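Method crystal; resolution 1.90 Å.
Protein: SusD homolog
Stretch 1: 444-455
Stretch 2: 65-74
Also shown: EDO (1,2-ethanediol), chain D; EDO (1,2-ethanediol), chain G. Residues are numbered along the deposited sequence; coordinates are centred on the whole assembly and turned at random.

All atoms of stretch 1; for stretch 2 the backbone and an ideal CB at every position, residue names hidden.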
ATOM      1  N   PRO A 444      -6.873  16.645  -7.629  1.00 18.95           N
ATOM      2  CA  PRO A 444      -7.523  17.012  -6.361  1.00 19.19           C
ATOM      3  C   PRO A 444      -8.975  16.531  -6.337  1.00 21.07           C
ATOM      4  O   PRO A 444      -9.596  16.390  -7.380  1.00 20.16           O
ATOM      5  CB  PRO A 444      -7.444  18.536  -6.355  1.00 18.17           C
ATOM      6  CG  PRO A 444      -7.464  18.914  -7.797  1.00 20.97           C
ATOM      7  CD  PRO A 444      -6.629  17.821  -8.476  1.00 19.90           C
ATOM      8  N   VAL A 445      -9.508  16.279  -5.145  1.00 21.86           N
ATOM      9  CA  VAL A 445     -10.915  15.976  -5.019  1.00 21.16           C
ATOM     10  C   VAL A 445     -11.721  17.219  -5.453  1.00 22.64           C
ATOM     11  O   VAL A 445     -11.238  18.353  -5.376  1.00 19.13           O
ATOM     12  CB  VAL A 445     -11.350  15.543  -3.597  1.00 19.24           C
ATOM     13  CG1 VAL A 445     -10.576  14.316  -3.153  1.00 18.38           C
ATOM     14  CG2 VAL A 445     -11.171  16.688  -2.599  1.00 20.96           C
ATOM     15  N   VAL A 446     -12.955  16.979  -5.886  1.00 21.11           N
ATOM     16  CA  VAL A 446     -13.880  18.059  -6.167  1.00 21.84           C
ATOM     17  C   VAL A 446     -14.640  18.515  -4.921  1.00 21.92           C
ATOM     18  O   VAL A 446     -14.705  19.695  -4.610  1.00 16.15           O
ATOM     19  CB  VAL A 446     -14.860  17.609  -7.264  1.00 22.26           C
ATOM     20  CG1 VAL A 446     -15.842  18.718  -7.542  1.00 22.06           C
ATOM     21  CG2 VAL A 446     -14.055  17.201  -8.507  1.00 18.56           C
ATOM     22  N   VAL A 447     -15.234  17.548  -4.234  1.00 20.75           N
ATOM     23  CA  VAL A 447     -15.984  17.777  -3.042  1.00 19.93           C
ATOM     24  C   VAL A 447     -15.120  17.434  -1.830  1.00 21.73           C
ATOM     25  O   VAL A 447     -14.850  16.259  -1.545  1.00 19.99           O
ATOM     26  CB  VAL A 447     -17.250  16.919  -3.051  1.00 20.80           C
ATOM     27  CG1 VAL A 447     -18.089  17.218  -1.822  1.00 26.58           C
ATOM     28  CG2 VAL A 447     -18.094  17.195  -4.298  1.00 24.69           C
ATOM     29  N   ASN A 448     -14.616  18.474  -1.166  1.00 19.18           N
ATOM     30  CA  ASN A 448     -13.772  18.300   0.023  1.00 18.33           C
ATOM     31  C   ASN A 448     -14.610  18.549   1.219  1.00 17.91           C
ATOM     32  O   ASN A 448     -14.811  19.711   1.620  1.00 20.64           O
ATOM     33  CB  ASN A 448     -12.535  19.230   0.017  1.00 19.30           C
ATOM     34  CG  ASN A 448     -11.702  19.057   1.257  1.00 19.48           C
ATOM     35  OD1 ASN A 448     -12.136  18.402   2.250  1.00 18.85           O
ATOM     36  ND2 ASN A 448     -10.531  19.705   1.272  1.00 18.54           N
ATOM     37  N   LYS A 449     -15.135  17.467   1.790  1.00 16.76           N
ATOM     38  CA  LYS A 449     -15.971  17.561   2.976  1.00 21.71           C
ATOM     39  C   LYS A 449     -15.184  17.174   4.198  1.00 20.51           C
ATOM     40  O   LYS A 449     -15.774  16.905   5.244  1.00 20.64           O
ATOM     41  CB  LYS A 449     -17.217  16.678   2.820  1.00 23.31           C
ATOM     42  CG  LYS A 449     -18.264  17.213   1.850  1.00 26.93           C
ATOM     43  CD  LYS A 449     -19.233  16.078   1.488  1.00 33.76           C
ATOM     44  CE  LYS A 449     -20.555  16.586   0.908  1.00 41.21           C
ATOM     45  NZ  LYS A 449     -21.451  15.455   0.475  1.00 34.86           N
ATOM     46  N   GLY A 450     -13.852  17.238   4.105  1.00 20.27           N
ATOM     47  CA  GLY A 450     -12.994  16.942   5.251  1.00 18.80           C
ATOM     48  C   GLY A 450     -12.986  17.982   6.374  1.00 24.74           C
ATOM     49  O   GLY A 450     -13.341  19.149   6.176  1.00 25.88           O
ATOM     50  N   ARG A 451     -12.596  17.529   7.573  1.00 21.98           N
ATOM     51  CA  ARG A 451     -12.426  18.382   8.727  1.00 21.36           C
ATOM     52  C   ARG A 451     -10.929  18.582   8.932  1.00 23.09           C
ATOM     53  O   ARG A 451     -10.207  17.612   9.218  1.00 22.54           O
ATOM     54  CB  ARG A 451     -13.051  17.738   9.970  1.00 25.57           C
ATOM     55  CG  ARG A 451     -13.248  18.771  11.065  1.00 40.96           C
ATOM     56  CD  ARG A 451     -12.750  18.340  12.421  1.00 66.28           C
ATOM     57  NE  ARG A 451     -12.682  19.513  13.299  1.00 79.29           N
ATOM     58  CZ  ARG A 451     -13.720  20.042  13.950  1.00 61.63           C
ATOM     59  NH1 ARG A 451     -14.933  19.501  13.873  1.00 57.41           N
ATOM     60  NH2 ARG A 451     -13.533  21.104  14.711  1.00 63.93           N
ATOM     61  N   ASN A 452     -10.454  19.809   8.709  1.00 20.38           N
ATOM     62  CA  ASN A 452      -9.020  20.162   8.706  1.00 20.33           C
ATOM     63  C   ASN A 452      -8.181  19.378   7.684  1.00 21.70           C
ATOM     64  O   ASN A 452      -6.979  19.217   7.899  1.00 21.86           O
ATOM     65  CB  ASN A 452      -8.394  19.997  10.083  1.00 21.66           C
ATOM     66  CG  ASN A 452      -9.050  20.875  11.113  1.00 23.08           C
ATOM     67  OD1 ASN A 452      -9.949  20.447  11.826  1.00 27.85           O
ATOM     68  ND2 ASN A 452      -8.651  22.124  11.142  1.00 26.69           N
ATOM     69  N   VAL A 453      -8.790  19.003   6.553  1.00 18.03           N
ATOM     70  CA  VAL A 453      -8.108  18.365   5.441  1.00 18.12           C
ATOM     71  C   VAL A 453      -8.088  19.327   4.258  1.00 20.90           C
ATOM     72  O   VAL A 453      -9.142  19.851   3.841  1.00 19.10           O
ATOM     73  CB  VAL A 453      -8.809  17.064   5.016  1.00 23.01           C
ATOM     74  CG1 VAL A 453      -7.999  16.345   3.934  1.00 23.28           C
ATOM     75  CG2 VAL A 453      -9.051  16.163   6.220  1.00 22.34           C
ATOM     76  N   SER A 454      -6.897  19.574   3.724  1.00 21.47           N
ATOM     77  CA  SER A 454      -6.743  20.516   2.612  1.00 24.09           C
ATOM     78  C   SER A 454      -6.904  19.812   1.271  1.00 19.81           C
ATOM     79  O   SER A 454      -6.460  18.657   1.056  1.00 22.53           O
ATOM     80  CB  SER A 454      -5.379  21.235   2.662  1.00 25.30           C
ATOM     81  OG  SER A 454      -4.386  20.435   2.031  1.00 35.52           O
ATOM     82  N   THR A 455      -7.515  20.501   0.319  1.00 20.24           N
ATOM     83  CA  THR A 455      -7.612  19.909  -1.019  1.00 17.88           C
ATOM     84  C   THR A 455      -6.228  19.738  -1.695  1.00 18.29           C
ATOM     85  O   THR A 455      -5.990  18.777  -2.428  1.00 22.85           O
ATOM     86  CB  THR A 455      -8.517  20.757  -1.891  1.00 19.27           C
ATOM     87  OG1 THR A 455      -9.824  20.771  -1.317  1.00 19.30           O
ATOM     88  CG2 THR A 455      -8.572  20.197  -3.348  1.00 20.49           C
ATOM     89  N   UNK A  65     -24.047   7.430  -1.537  1.00 24.95           N
ATOM     90  CA  UNK A  65     -23.123   7.583  -0.411  1.00 26.70           C
ATOM     91  C   UNK A  65     -22.636   9.040  -0.336  1.00 25.74           C
ATOM     92  O   UNK A  65     -21.910   9.500  -1.230  1.00 25.52           O
ATOM     93  CB  UNK A  65     -21.939   6.624  -0.550  1.00 26.70           C
ATOM     94  N   UNK A  66     -22.962   9.709   0.762  1.00 22.74           N
ATOM     95  CA  UNK A  66     -22.558  11.121   0.967  1.00 24.00           C
ATOM     96  C   UNK A  66     -21.502  11.357   2.050  1.00 23.17           C
ATOM     97  O   UNK A  66     -20.990  12.476   2.166  1.00 22.35           O
ATOM     98  CB  UNK A  66     -23.796  11.947   1.321  1.00 24.00           C
ATOM     99  N   UNK A  67     -21.191  10.314   2.829  1.00 22.09           N
ATOM    100  CA  UNK A  67     -20.097  10.316   3.796  1.00 22.46           C
ATOM    101  C   UNK A  67     -19.093   9.256   3.404  1.00 23.36           C
ATOM    102  O   UNK A  67     -19.150   8.112   3.874  1.00 22.69           O
ATOM    103  CB  UNK A  67     -20.609  10.077   5.218  1.00 22.46           C
ATOM    104  N   UNK A  68     -18.130   9.676   2.566  1.00 24.13           N
ATOM    105  CA  UNK A  68     -17.227   8.787   1.900  1.00 18.93           C
ATOM    106  C   UNK A  68     -15.769   9.074   2.222  1.00 20.90           C
ATOM    107  O   UNK A  68     -15.346  10.216   2.450  1.00 20.29           O
ATOM    108  CB  UNK A  68     -17.455   8.865   0.389  1.00 18.93           C
ATOM    109  N   UNK A  69     -14.970   8.013   2.172  1.00 20.23           N
ATOM    110  CA  UNK A  69     -13.540   8.168   2.277  1.00 17.77           C
ATOM    111  C   UNK A  69     -13.058   9.121   1.176  1.00 18.51           C
ATOM    112  O   UNK A  69     -12.252  10.040   1.469  1.00 16.76           O
ATOM    113  CB  UNK A  69     -12.839   6.811   2.183  1.00 17.77           C
ATOM    114  N   UNK A  70     -13.561   8.966  -0.057  1.00 18.00           N
ATOM    115  CA  UNK A  70     -13.014   9.751  -1.211  1.00 16.93           C
ATOM    116  C   UNK A  70     -13.250  11.269  -1.093  1.00 17.79           C
ATOM    117  O   UNK A  70     -12.484  12.068  -1.661  1.00 19.69           O
ATOM    118  CB  UNK A  70     -13.647   9.258  -2.514  1.00 16.93           C
ATOM    119  N   UNK A  71     -14.274  11.653  -0.339  1.00 15.79           N
ATOM    120  CA  UNK A  71     -14.578  13.088  -0.095  1.00 15.78           C
ATOM    121  C   UNK A  71     -14.124  13.570   1.296  1.00 16.92           C
ATOM    122  O   UNK A  71     -14.467  14.681   1.733  1.00 18.26           O
ATOM    123  CB  UNK A  71     -16.082  13.330  -0.243  1.00 15.78           C
ATOM    124  N   UNK A  72     -13.343  12.735   1.953  1.00 15.90           N
ATOM    125  CA  UNK A  72     -12.648  13.026   3.220  1.00 18.38           C
ATOM    126  C   UNK A  72     -13.585  13.080   4.429  1.00 18.72           C
ATOM    127  O   UNK A  72     -13.203  13.607   5.475  1.00 20.87           O
ATOM    128  CB  UNK A  72     -11.904  14.358   3.104  1.00 18.38           C
ATOM    129  N   UNK A  73     -14.791  12.515   4.290  1.00 20.37           N
ATOM    130  CA  UNK A  73     -15.760  12.542   5.382  1.00 19.66           C
ATOM    131  C   UNK A  73     -16.385  11.173   5.549  1.00 19.40           C
ATOM    132  O   UNK A  73     -17.596  11.048   5.613  1.00 20.76           O
ATOM    133  CB  UNK A  73     -16.841  13.595   5.130  1.00 19.66           C
ATOM    134  N   UNK A  74     -15.549  10.135   5.674  1.00 19.85           N
ATOM    135  CA  UNK A  74     -16.139   8.818   5.838  1.00 20.69           C
ATOM    136  C   UNK A  74     -17.099   8.780   7.026  1.00 22.46           C
ATOM    137  O   UNK A  74     -16.821   9.358   8.071  1.00 22.60           O
ATOM    138  CB  UNK A  74     -15.041   7.768   6.014  1.00 20.69           C
TER
HETATM  139  C1  EDO D 602      -8.923  24.076   3.322  1.00 35.58           C
HETATM  140  O1  EDO D 602      -8.166  25.167   2.752  1.00 33.90           O
HETATM  141  C2  EDO D 602      -9.485  23.098   2.276  1.00 30.94           C
HETATM  142  O2  EDO D 602      -8.654  22.860   1.100  1.00 23.81           O
HETATM  143  C1  EDO G 605      -5.693  13.497  -3.898  1.00 50.05           C
HETATM  144  O1  EDO G 605      -5.013  12.277  -3.615  1.00 44.21           O
HETATM  145  C2  EDO G 605      -7.184  13.329  -3.647  1.00 48.71           C
HETATM  146  O2  EDO G 605      -7.438  12.728  -2.354  1.00 32.44           O

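Position 65 has nothing of stretch 1 within reach of its CB. It is Trp65.

At position 66 the CB points sideways, 4.3 Å from Lys449 NZ. An acid would answer the charge, and an apolar chain could lie beside the lysine. It is Leu66. Its backbone serves the amine: Lys449 NZ gives a weak hydrogen bond to Leu66 O at 3.5 Å, and water 2 bridges the same two atoms.

Position 67 points away from stretch 1, and many residues would suit. It is Glu67. Positions 68 and 69 are out of reach and equally undetermined. They are Lys68 and Tyr69; Tyr69 opens a type I turn that ends at 72.

Position 70 points sideways, with no atom of stretch 1 within 5.5 Å of its CB. A small residue is one possibility among several. It is Ser70. Its contact is through the backbone, Ser70 O lying 3.3 Å from Val445 CG1.

Position 71 has its CB about 3.4 Å from Val447 O, so the space is tight. Its own carbonyl accepts a hydrogen bond from Lys449 N, 2.9 Å from O of 71. A compact chain fits: Ser, Thr, Val or Ala. It is Thr71. Thr71 CG2 lies 3.9 Å from Val447 CB, while Thr71 OG1 receives a hydrogen bond from water 1.

Position 72 has phi/psi of 73/18, a left-handed conformation that favours Gly, Asn or Asp. Yet its CB points toward stretch 1, 3.5 Å from Gly450 CA, with Val453 CG1 4.5 Å away; Val445 CG1 is within reach of a longer chain. A CB on Gly450 would come within 2.9 Å of the CB here, so the glycine makes room. A long or aromatic chain would use the apolar surface. It is Tyr72, which has the largest area covered in stretch 2. Tyr72 CD2 lies 3.4 Å from Val453 CG1, and Tyr72 CZ is 3.6 Å from Val445 CG1. Asn448 OD1 sits at the ring edge. The hydroxyl meets water 4 and, in a very short contact of 2.4 Å from Tyr72 OH to O2, the chain G ethanediol.

Position 73 points toward Lys449, its CB about 3.5 Å from Lys449 O. A small or polar chain would suit. It is Asn73. The amide mainly braces its own loop: Asn73 ND2 donates to Leu66 O (3.2 Å), and Asn73 OD1 accepts from Thr71 OG1 (2.7 Å) and Lys68 N (3.2 Å).

Position 74 is out of reach. Its phi of -55° allows proline, and it is Pro74.

Stretch 2, residues 65-74: WLEKYSTYNP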
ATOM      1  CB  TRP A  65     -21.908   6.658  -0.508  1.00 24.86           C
ATOM      2  CG  TRP A  65     -22.172   5.157  -0.491  1.00 22.42           C
ATOM      3  CD1 TRP A  65     -23.369   4.537  -0.271  1.00 25.84           C
ATOM      4  CD2 TRP A  65     -21.209   4.118  -0.647  1.00 21.99           C
ATOM      5  NE1 TRP A  65     -23.211   3.176  -0.322  1.00 23.86           N
ATOM      6  CE2 TRP A  65     -21.896   2.891  -0.538  1.00 23.73           C
ATOM      7  CE3 TRP A  65     -19.837   4.092  -0.898  1.00 23.25           C
ATOM      8  CZ2 TRP A  65     -21.269   1.678  -0.657  1.00 22.43           C
ATOM      9  CZ3 TRP A  65     -19.218   2.872  -1.028  1.00 24.02           C
ATOM     10  CH2 TRP A  65     -19.939   1.682  -0.928  1.00 23.83           C
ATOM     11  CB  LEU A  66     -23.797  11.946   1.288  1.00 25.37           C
ATOM     12  CG  LEU A  66     -24.867  11.922   0.167  1.00 29.67           C
ATOM     13  CD1 LEU A  66     -26.083  12.722   0.587  1.00 29.63           C
ATOM     14  CD2 LEU A  66     -24.326  12.440  -1.139  1.00 33.16           C
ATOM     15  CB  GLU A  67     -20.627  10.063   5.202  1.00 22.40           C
ATOM     16  CG  GLU A  67     -21.674  11.070   5.631  1.00 25.95           C
ATOM     17  CD  GLU A  67     -22.200  10.756   7.030  1.00 36.38           C
ATOM     18  OE1 GLU A  67     -21.531  11.104   8.030  1.00 44.38           O
ATOM     19  OE2 GLU A  67     -23.280  10.168   7.135  1.00 45.59           O
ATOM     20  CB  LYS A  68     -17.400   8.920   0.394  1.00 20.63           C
ATOM     21  CG  LYS A  68     -18.753   8.541  -0.147  1.00 22.19           C
ATOM     22  CD  LYS A  68     -18.717   8.379  -1.674  1.00 23.55           C
ATOM     23  CE  LYS A  68     -18.529   9.723  -2.369  1.00 24.20           C
ATOM     24  NZ  LYS A  68     -18.609   9.601  -3.851  1.00 27.61           N
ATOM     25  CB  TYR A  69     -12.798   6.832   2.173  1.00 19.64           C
ATOM     26  CG  TYR A  69     -12.780   5.985   3.451  1.00 18.72           C
ATOM     27  CD1 TYR A  69     -13.864   5.203   3.824  1.00 18.97           C
ATOM     28  CD2 TYR A  69     -11.672   5.989   4.278  1.00 21.96           C
ATOM     29  CE1 TYR A  69     -13.825   4.415   4.983  1.00 20.45           C
ATOM     30  CE2 TYR A  69     -11.631   5.233   5.444  1.00 22.93           C
ATOM     31  CZ  TYR A  69     -12.697   4.456   5.795  1.00 24.69           C
ATOM     32  OH  TYR A  69     -12.597   3.703   6.926  1.00 22.59           O
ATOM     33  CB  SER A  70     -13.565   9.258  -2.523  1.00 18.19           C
ATOM     34  OG  SER A  70     -14.955   9.400  -2.543  1.00 21.77           O
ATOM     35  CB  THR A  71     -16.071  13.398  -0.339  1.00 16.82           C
ATOM     36  OG1 THR A  71     -16.908  12.527   0.430  1.00 18.01           O
ATOM     37  CG2 THR A  71     -16.366  13.277  -1.830  1.00 19.21           C
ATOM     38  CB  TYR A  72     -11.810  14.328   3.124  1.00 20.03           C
ATOM     39  CG  TYR A  72     -10.790  14.396   1.997  1.00 18.06           C
ATOM     40  CD1 TYR A  72     -10.287  13.271   1.384  1.00 18.23           C
ATOM     41  CD2 TYR A  72     -10.312  15.627   1.553  1.00 22.64           C
ATOM     42  CE1 TYR A  72      -9.294  13.363   0.420  1.00 19.97           C
ATOM     43  CE2 TYR A  72      -9.369  15.730   0.536  1.00 22.15           C
ATOM     44  CZ  TYR A  72      -8.871  14.582  -0.046  1.00 18.84           C
ATOM     45  OH  TYR A  72      -7.917  14.683  -1.030  1.00 19.04           O
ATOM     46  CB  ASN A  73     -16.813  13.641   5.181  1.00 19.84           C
ATOM     47  CG  ASN A  73     -17.761  13.351   4.051  1.00 22.15           C
ATOM     48  OD1 ASN A  73     -17.406  12.712   3.056  1.00 20.01           O
ATOM     49  ND2 ASN A  73     -18.987  13.812   4.208  1.00 21.50           N
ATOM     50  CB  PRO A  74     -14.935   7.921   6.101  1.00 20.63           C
ATOM     51  CG  PRO A  74     -13.850   8.809   6.609  1.00 21.30           C
ATOM     52  CD  PRO A  74     -14.104  10.134   5.933  1.00 22.03           C
TER
HETATM   53  O   HOH W   1     -19.541  12.788  -0.237  1.00 24.25           O
HETATM   54  O   HOH W   2     -22.256  14.952   3.293  1.00 41.14           O
HETATM   55  O   HOH W   3     -12.449  14.618   7.935  1.00 20.02           O
HETATM   56  O   HOH W   4      -7.679  16.518  -3.020  1.00 20.68           O
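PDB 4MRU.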